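Local coordinates for protein aminotransferase class-III (Sphaerobacter thermophilus DSM 20745, PDB 6K8H) that is a class-III aminotransferase (omega-transaminase) of the pyridoxal-phosphate-dependent clan, assembled from two subunits with its ligand held between them, at residues K149-Y154 / A384-S389; S301-T306 / P310-G315. All coordinates share one frame; numbering follows the deposited sequence.

Overall arrangement
Both contacts belong to one class-III aminotransferase subunit. Their centres lie about 34 Å apart, and their nearest atoms are about 18 Å apart, so they do not touch. Interaction 2 is nested in the long loop of chain closed by interaction 1. Interaction 1 ties the end of strand 146-150 to the loop before helix 393-408, and its first segment runs on to Tyr-154, whose ring edge faces the PLR ligand. Interaction 2 folds a loop at the subunit interface. There the side chain of His-314 is about 8 Å from a bound PLR, a different copy from the one beside Tyr-154. Residue Thr-317 of the second subunit completes the site of the latter copy.

Interaction 1: K149-Y154 / A384-S389; sequences KFDGCY and ADYRNS. With PLR ((5-hydroxy-4,6-dimethylpyridin-3-yl)methyl dihydrogen phosphate), chain D.
Tyr-386 OH donates a 2.7 Å hydrogen bond to Asp-151 OD2. The carboxylate and the ring stand almost upright to each other, with planes 84° apart, and the proton meets the anti lone pair of OD2. Asp-151 CB fills in beside the hydroxyl, 3.4 Å from Tyr-386 OH. This is the tight, buried part of the contact. With Tyr-386 CG between the backbone N and the carbonyl carbon (chi1 81°), the ring points its hydroxyl at Asp-151.

The partly exposed side is looser. Arg-387 lays one face of its guanidinium over the Tyr-386 hydroxyl. Its NH1 is 3.6 Å from Asp-151 OD2, a long salt bridge with the oxygen well out of the guanidinium plane. Ser-167 hydrogen-bonds to both Asp-151 OD2 and Arg-387 NH1, and so links the two charges.

Asp-151 opens the middle of a type II turn, Phe-150 to Cys-153, that ends strand 146-150. Lys-149 NZ donates a 2.8 Å hydrogen bond to Cys-153 O and is also hydrogen-bonded to Ala-161 O and Val-163 O. The chain then reaches Tyr-154, whose CE2 is 3.8 Å from PLR C4A.

OD2 therefore has two hydroxyl partners and a nearby positive charge, which probably help to keep the buried carboxylate ionised.

Interaction 2: S301-T306 / P310-G315; sequences SVFDPT and PRAPHG
Arg-311 and Ala-312 fold back onto Val-302 in the loop between helices 297-300 and 322-334, at the subunit interface of this fold type I aminotransferase. Ala-312 N donates to Val-302 O over 2.8 Å, at an N-H...O angle of 158°. Val-302 CG1 lies over the centre of the Arg-311 guanidinium, while its other branch, CG2, meets Ala-312 CB at 4.0 Å. The arginine chain bends at chi3 (-86°), which brings the guanidinium back over the valine. Arg-311 NH2 makes a weak hydrogen bond to Ser-301 OG, an atom also hydrogen-bonded to Glu-298 O.

Phe-303 presses CD1 against Ala-312 O (3.3 Å) and His-314 CB. The Phe-303 and His-314 rings are tilted to each other, with centroids 5.8 Å apart. Pro-310 CB rests on Phe-303 O at 3.6 Å, and the rings of Pro-305 and Pro-310 touch.

A second shell holds these groups in place. Water 1 takes bonds from Arg-311 N and NE and gives one to Ser-301 O. Val-302 and Phe-303 pack on helix 127-142, and His-314 ND1 is hydrogen-bonded to Arg-122 NE. From the second subunit, Thr-37 OG1 is hydrogen-bonded to His-314 N, and Tyr-40 packs on Pro-305.

Asp-304 closes an Asx turn around Pro-305. Asp-304 OD1 accepts from Thr-306 N at 2.8 Å on its anti side and from Thr-306 OG1 at 2.7 Å on its syn side, both donors standing at least 24° out of the carboxylate plane on the same face.

Interaction 1: K149-Y154 / A384-S389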
loop_
_atom_site.group_PDB
_atom_site.type_symbol
_atom_site.label_atom_id
_atom_site.label_comp_id
_atom_site.label_asym_id
_atom_site.label_seq_id
_atom_site.Cartn_x
_atom_site.Cartn_y
_atom_site.Cartn_z
ATOM N N LYS B 149 16.048 -14.169 1.452
ATOM C CA LYS B 149 16.352 -12.946 0.702
ATOM C C LYS B 149 17.845 -12.686 0.812
ATOM O O LYS B 149 18.556 -13.396 1.520
ATOM C CB LYS B 149 15.554 -11.747 1.213
ATOM C CG LYS B 149 15.825 -11.425 2.672
ATOM C CD LYS B 149 15.345 -10.034 2.981
ATOM C CE LYS B 149 16.255 -9.000 2.367
ATOM N NZ LYS B 149 15.993 -7.653 2.947
ATOM N N PHE B 150 18.328 -11.652 0.128
ATOM C CA PHE B 150 19.759 -11.394 0.034
ATOM C C PHE B 150 20.176 -10.220 0.919
ATOM O O PHE B 150 19.489 -9.198 0.987
ATOM C CB PHE B 150 20.161 -11.175 -1.432
ATOM C CG PHE B 150 20.082 -12.441 -2.244
ATOM C CD1 PHE B 150 18.877 -12.865 -2.787
ATOM C CD2 PHE B 150 21.195 -13.261 -2.377
ATOM C CE1 PHE B 150 18.790 -14.067 -3.495
ATOM C CE2 PHE B 150 21.121 -14.455 -3.088
ATOM C CZ PHE B 150 19.913 -14.856 -3.652
ATOM N N ASP B 151 21.314 -10.397 1.589
ATOM C CA ASP B 151 21.862 -9.416 2.521
ATOM C C ASP B 151 22.009 -8.038 1.877
ATOM O O ASP B 151 22.487 -7.908 0.744
ATOM C CB ASP B 151 23.219 -9.914 3.009
ATOM C CG ASP B 151 23.681 -9.218 4.261
ATOM O OD1 ASP B 151 22.826 -8.755 5.036
ATOM O OD2 ASP B 151 24.902 -9.151 4.492
ATOM N N GLY B 152 21.583 -7.007 2.601
ATOM C CA GLY B 152 21.767 -5.639 2.154
ATOM C C GLY B 152 20.795 -5.160 1.100
ATOM O O GLY B 152 21.004 -4.080 0.530
ATOM N N CYS B 153 19.721 -5.893 0.842
ATOM C CA CYS B 153 18.814 -5.547 -0.238
ATOM C C CYS B 153 17.470 -5.065 0.295
ATOM O O CYS B 153 16.934 -5.608 1.270
ATOM C CB CYS B 153 18.569 -6.750 -1.150
ATOM S SG CYS B 153 19.970 -7.267 -2.154
ATOM N N TYR B 154 16.911 -4.079 -0.392
ATOM C CA TYR B 154 15.696 -3.396 0.036
ATOM C C TYR B 154 14.493 -3.906 -0.747
ATOM O O TYR B 154 14.555 -4.040 -1.972
ATOM C CB TYR B 154 15.847 -1.883 -0.161
ATOM C CG TYR B 154 14.604 -1.103 0.201
ATOM C CD1 TYR B 154 14.284 -0.854 1.524
ATOM C CD2 TYR B 154 13.743 -0.630 -0.785
ATOM C CE1 TYR B 154 13.137 -0.136 1.867
ATOM C CE2 TYR B 154 12.600 0.085 -0.455
ATOM C CZ TYR B 154 12.304 0.321 0.871
ATOM O OH TYR B 154 11.180 1.040 1.195
ATOM N N ALA B 384 31.074 -7.050 -7.732
ATOM C CA ALA B 384 30.699 -8.456 -7.768
ATOM C C ALA B 384 30.852 -9.117 -6.407
ATOM O O ALA B 384 30.207 -10.142 -6.148
ATOM C CB ALA B 384 31.542 -9.189 -8.819
ATOM N N ASP B 385 31.698 -8.566 -5.539
ATOM C CA ASP B 385 31.754 -8.936 -4.129
ATOM C C ASP B 385 30.928 -7.899 -3.373
ATOM O O ASP B 385 31.384 -6.770 -3.168
ATOM C CB ASP B 385 33.204 -8.978 -3.631
ATOM C CG ASP B 385 34.073 -9.971 -4.413
ATOM O OD1 ASP B 385 33.541 -10.996 -4.892
ATOM O OD2 ASP B 385 35.300 -9.737 -4.551
ATOM N N TYR B 386 29.718 -8.288 -2.945
ATOM C CA TYR B 386 28.712 -7.296 -2.570
ATOM C C TYR B 386 29.140 -6.459 -1.375
ATOM O O TYR B 386 28.726 -5.300 -1.246
ATOM C CB TYR B 386 27.364 -7.991 -2.301
ATOM C CG TYR B 386 27.188 -8.627 -0.936
ATOM C CD1 TYR B 386 26.724 -7.885 0.152
ATOM C CD2 TYR B 386 27.428 -9.983 -0.743
ATOM C CE1 TYR B 386 26.542 -8.473 1.400
ATOM C CE2 TYR B 386 27.245 -10.580 0.505
ATOM C CZ TYR B 386 26.801 -9.820 1.567
ATOM O OH TYR B 386 26.610 -10.414 2.807
ATOM N N ARG B 387 29.985 -7.006 -0.508
ATOM C CA ARG B 387 30.393 -6.247 0.663
ATOM C C ARG B 387 31.249 -5.050 0.294
ATOM O O ARG B 387 31.420 -4.153 1.125
ATOM C CB ARG B 387 31.104 -7.154 1.662
ATOM C CG ARG B 387 30.145 -8.152 2.323
ATOM C CD ARG B 387 30.600 -8.496 3.716
ATOM N NE ARG B 387 29.843 -9.587 4.316
ATOM C CZ ARG B 387 28.763 -9.419 5.080
ATOM N NH1 ARG B 387 28.308 -8.197 5.324
ATOM N NH2 ARG B 387 28.143 -10.470 5.604
ATOM N N ASN B 388 31.777 -5.016 -0.935
ATOM C CA ASN B 388 32.505 -3.859 -1.414
ATOM C C ASN B 388 31.605 -2.662 -1.672
ATOM O O ASN B 388 32.126 -1.548 -1.817
ATOM C CB ASN B 388 33.264 -4.219 -2.691
ATOM C CG ASN B 388 34.433 -5.126 -2.416
ATOM O OD1 ASN B 388 34.956 -5.142 -1.302
ATOM N ND2 ASN B 388 34.849 -5.899 -3.425
ATOM N N SER B 389 30.276 -2.849 -1.735
ATOM C CA SER B 389 29.423 -1.695 -1.994
ATOM C C SER B 389 29.304 -0.778 -0.778
ATOM O O SER B 389 28.847 0.356 -0.927
ATOM C CB SER B 389 28.028 -2.126 -2.474
ATOM O OG SER B 389 27.357 -2.949 -1.540
HETATM N N1 PLR D . 11.205 -3.254 -4.081
HETATM C C2 PLR D . 12.135 -2.469 -4.615
HETATM C C2A PLR D . 13.285 -3.091 -5.337
HETATM C C3 PLR D . 12.024 -1.075 -4.516
HETATM O O3 PLR D . 12.981 -0.310 -5.078
HETATM C C4 PLR D . 10.925 -0.511 -3.838
HETATM C C4A PLR D . 10.794 0.943 -3.736
HETATM C C5 PLR D . 9.959 -1.366 -3.296
HETATM C C6 PLR D . 10.156 -2.714 -3.428
HETATM C C5A PLR D . 8.772 -0.836 -2.537
HETATM O O4P PLR D . 7.779 -0.140 -3.350
HETATM P P PLR D . 6.852 0.983 -2.667
HETATM O O1P PLR D . 6.223 0.310 -1.489
HETATM O O2P PLR D . 7.763 2.083 -2.263
HETATM O O3P PLR D . 5.861 1.407 -3.702
#

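Interaction 2: S301-T306 / P310-G315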
loop_
_atom_site.group_PDB
_atom_site.type_symbol
_atom_site.label_atom_id
_atom_site.label_comp_id
_atom_site.label_asym_id
_atom_site.label_seq_id
_atom_site.Cartn_x
_atom_site.Cartn_y
_atom_site.Cartn_z
ATOM N N SER B 301 -2.708 -19.318 -8.817
ATOM C CA SER B 301 -4.002 -19.929 -8.510
ATOM C C SER B 301 -4.351 -19.896 -7.023
ATOM O O SER B 301 -5.523 -20.079 -6.679
ATOM C CB SER B 301 -4.034 -21.372 -9.012
ATOM O OG SER B 301 -3.107 -22.152 -8.290
ATOM N N VAL B 302 -3.383 -19.655 -6.132
ATOM C CA VAL B 302 -3.708 -19.510 -4.711
ATOM C C VAL B 302 -4.664 -18.345 -4.476
ATOM O O VAL B 302 -5.329 -18.288 -3.436
ATOM C CB VAL B 302 -2.426 -19.346 -3.857
ATOM C CG1 VAL B 302 -1.493 -20.523 -4.085
ATOM C CG2 VAL B 302 -1.714 -18.024 -4.166
ATOM N N PHE B 303 -4.742 -17.402 -5.421
ATOM C CA PHE B 303 -5.624 -16.246 -5.316
ATOM C C PHE B 303 -6.997 -16.452 -5.955
ATOM O O PHE B 303 -7.892 -15.621 -5.751
ATOM C CB PHE B 303 -4.976 -15.042 -5.994
ATOM C CG PHE B 303 -3.729 -14.559 -5.329
ATOM C CD1 PHE B 303 -3.762 -14.038 -4.043
ATOM C CD2 PHE B 303 -2.521 -14.586 -6.008
ATOM C CE1 PHE B 303 -2.605 -13.572 -3.447
ATOM C CE2 PHE B 303 -1.362 -14.115 -5.415
ATOM C CZ PHE B 303 -1.409 -13.610 -4.131
ATOM N N ASP B 304 -7.169 -17.496 -6.743
ATOM C CA ASP B 304 -8.377 -17.687 -7.540
ATOM C C ASP B 304 -9.584 -17.912 -6.635
ATOM O O ASP B 304 -9.612 -18.906 -5.896
ATOM C CB ASP B 304 -8.151 -18.889 -8.470
ATOM C CG ASP B 304 -9.287 -19.116 -9.459
ATOM O OD1 ASP B 304 -10.387 -18.577 -9.267
ATOM O OD2 ASP B 304 -9.069 -19.870 -10.432
ATOM N N PRO B 305 -10.598 -17.044 -6.663
ATOM C CA PRO B 305 -11.770 -17.242 -5.803
ATOM C C PRO B 305 -12.887 -18.039 -6.452
ATOM O O PRO B 305 -13.927 -18.231 -5.821
ATOM C CB PRO B 305 -12.224 -15.800 -5.542
ATOM C CG PRO B 305 -11.953 -15.117 -6.895
ATOM C CD PRO B 305 -10.700 -15.793 -7.445
ATOM N N THR B 306 -12.715 -18.473 -7.694
ATOM C CA THR B 306 -13.711 -19.319 -8.321
ATOM C C THR B 306 -13.454 -20.750 -7.863
ATOM O O THR B 306 -12.314 -21.130 -7.586
ATOM C CB THR B 306 -13.641 -19.214 -9.846
ATOM O OG1 THR B 306 -12.519 -19.962 -10.313
ATOM C CG2 THR B 306 -13.467 -17.756 -10.286
ATOM N N PRO B 310 -10.514 -18.749 -1.898
ATOM C CA PRO B 310 -9.112 -18.745 -2.325
ATOM C C PRO B 310 -8.223 -19.192 -1.173
ATOM O O PRO B 310 -8.493 -18.897 -0.005
ATOM C CB PRO B 310 -8.858 -17.280 -2.705
ATOM C CG PRO B 310 -9.819 -16.515 -1.823
ATOM C CD PRO B 310 -11.043 -17.392 -1.682
ATOM N N ARG B 311 -7.147 -19.902 -1.506
ATOM C CA ARG B 311 -6.167 -20.342 -0.482
ATOM C C ARG B 311 -5.551 -19.093 0.156
ATOM O O ARG B 311 -5.292 -19.122 1.360
ATOM C CB ARG B 311 -5.091 -21.232 -1.106
ATOM C CG ARG B 311 -5.558 -22.634 -1.464
ATOM C CD ARG B 311 -4.533 -23.396 -2.284
ATOM N NE ARG B 311 -4.685 -23.109 -3.697
ATOM C CZ ARG B 311 -3.861 -23.511 -4.653
ATOM N NH1 ARG B 311 -2.788 -24.232 -4.356
ATOM N NH2 ARG B 311 -4.115 -23.180 -5.904
ATOM N N ALA B 312 -5.323 -18.049 -0.650
ATOM C CA ALA B 312 -4.738 -16.792 -0.186
ATOM C C ALA B 312 -5.701 -15.649 -0.480
ATOM O O ALA B 312 -5.748 -15.152 -1.618
ATOM C CB ALA B 312 -3.391 -16.537 -0.867
ATOM N N PRO B 313 -6.481 -15.192 0.519
ATOM C CA PRO B 313 -7.391 -14.068 0.319
ATOM C C PRO B 313 -6.562 -12.822 -0.015
ATOM O O PRO B 313 -5.493 -12.672 0.522
ATOM C CB PRO B 313 -8.072 -13.899 1.681
ATOM C CG PRO B 313 -7.888 -15.234 2.362
ATOM C CD PRO B 313 -6.568 -15.763 1.853
ATOM N N HIS B 314 -7.049 -12.002 -0.947
ATOM C CA HIS B 314 -6.332 -10.751 -1.284
ATOM C C HIS B 314 -7.310 -9.612 -1.580
ATOM O O HIS B 314 -7.665 -9.428 -2.735
ATOM C CB HIS B 314 -5.297 -10.953 -2.393
ATOM C CG HIS B 314 -4.698 -9.667 -2.848
ATOM N ND1 HIS B 314 -4.535 -9.354 -4.172
ATOM C CD2 HIS B 314 -4.256 -8.603 -2.154
ATOM C CE1 HIS B 314 -3.996 -8.157 -4.274
ATOM N NE2 HIS B 314 -3.824 -7.673 -3.050
ATOM N N GLY B 315 -7.689 -8.880 -0.536
ATOM C CA GLY B 315 -8.540 -7.688 -0.639
ATOM C C GLY B 315 -7.694 -6.443 -0.876
ATOM O O GLY B 315 -6.483 -6.561 -1.070
HETATM O O HOH W 1 -7.055 -21.135 -4.357
HETATM O O HOH W 2 -8.042 -14.018 -3.821
#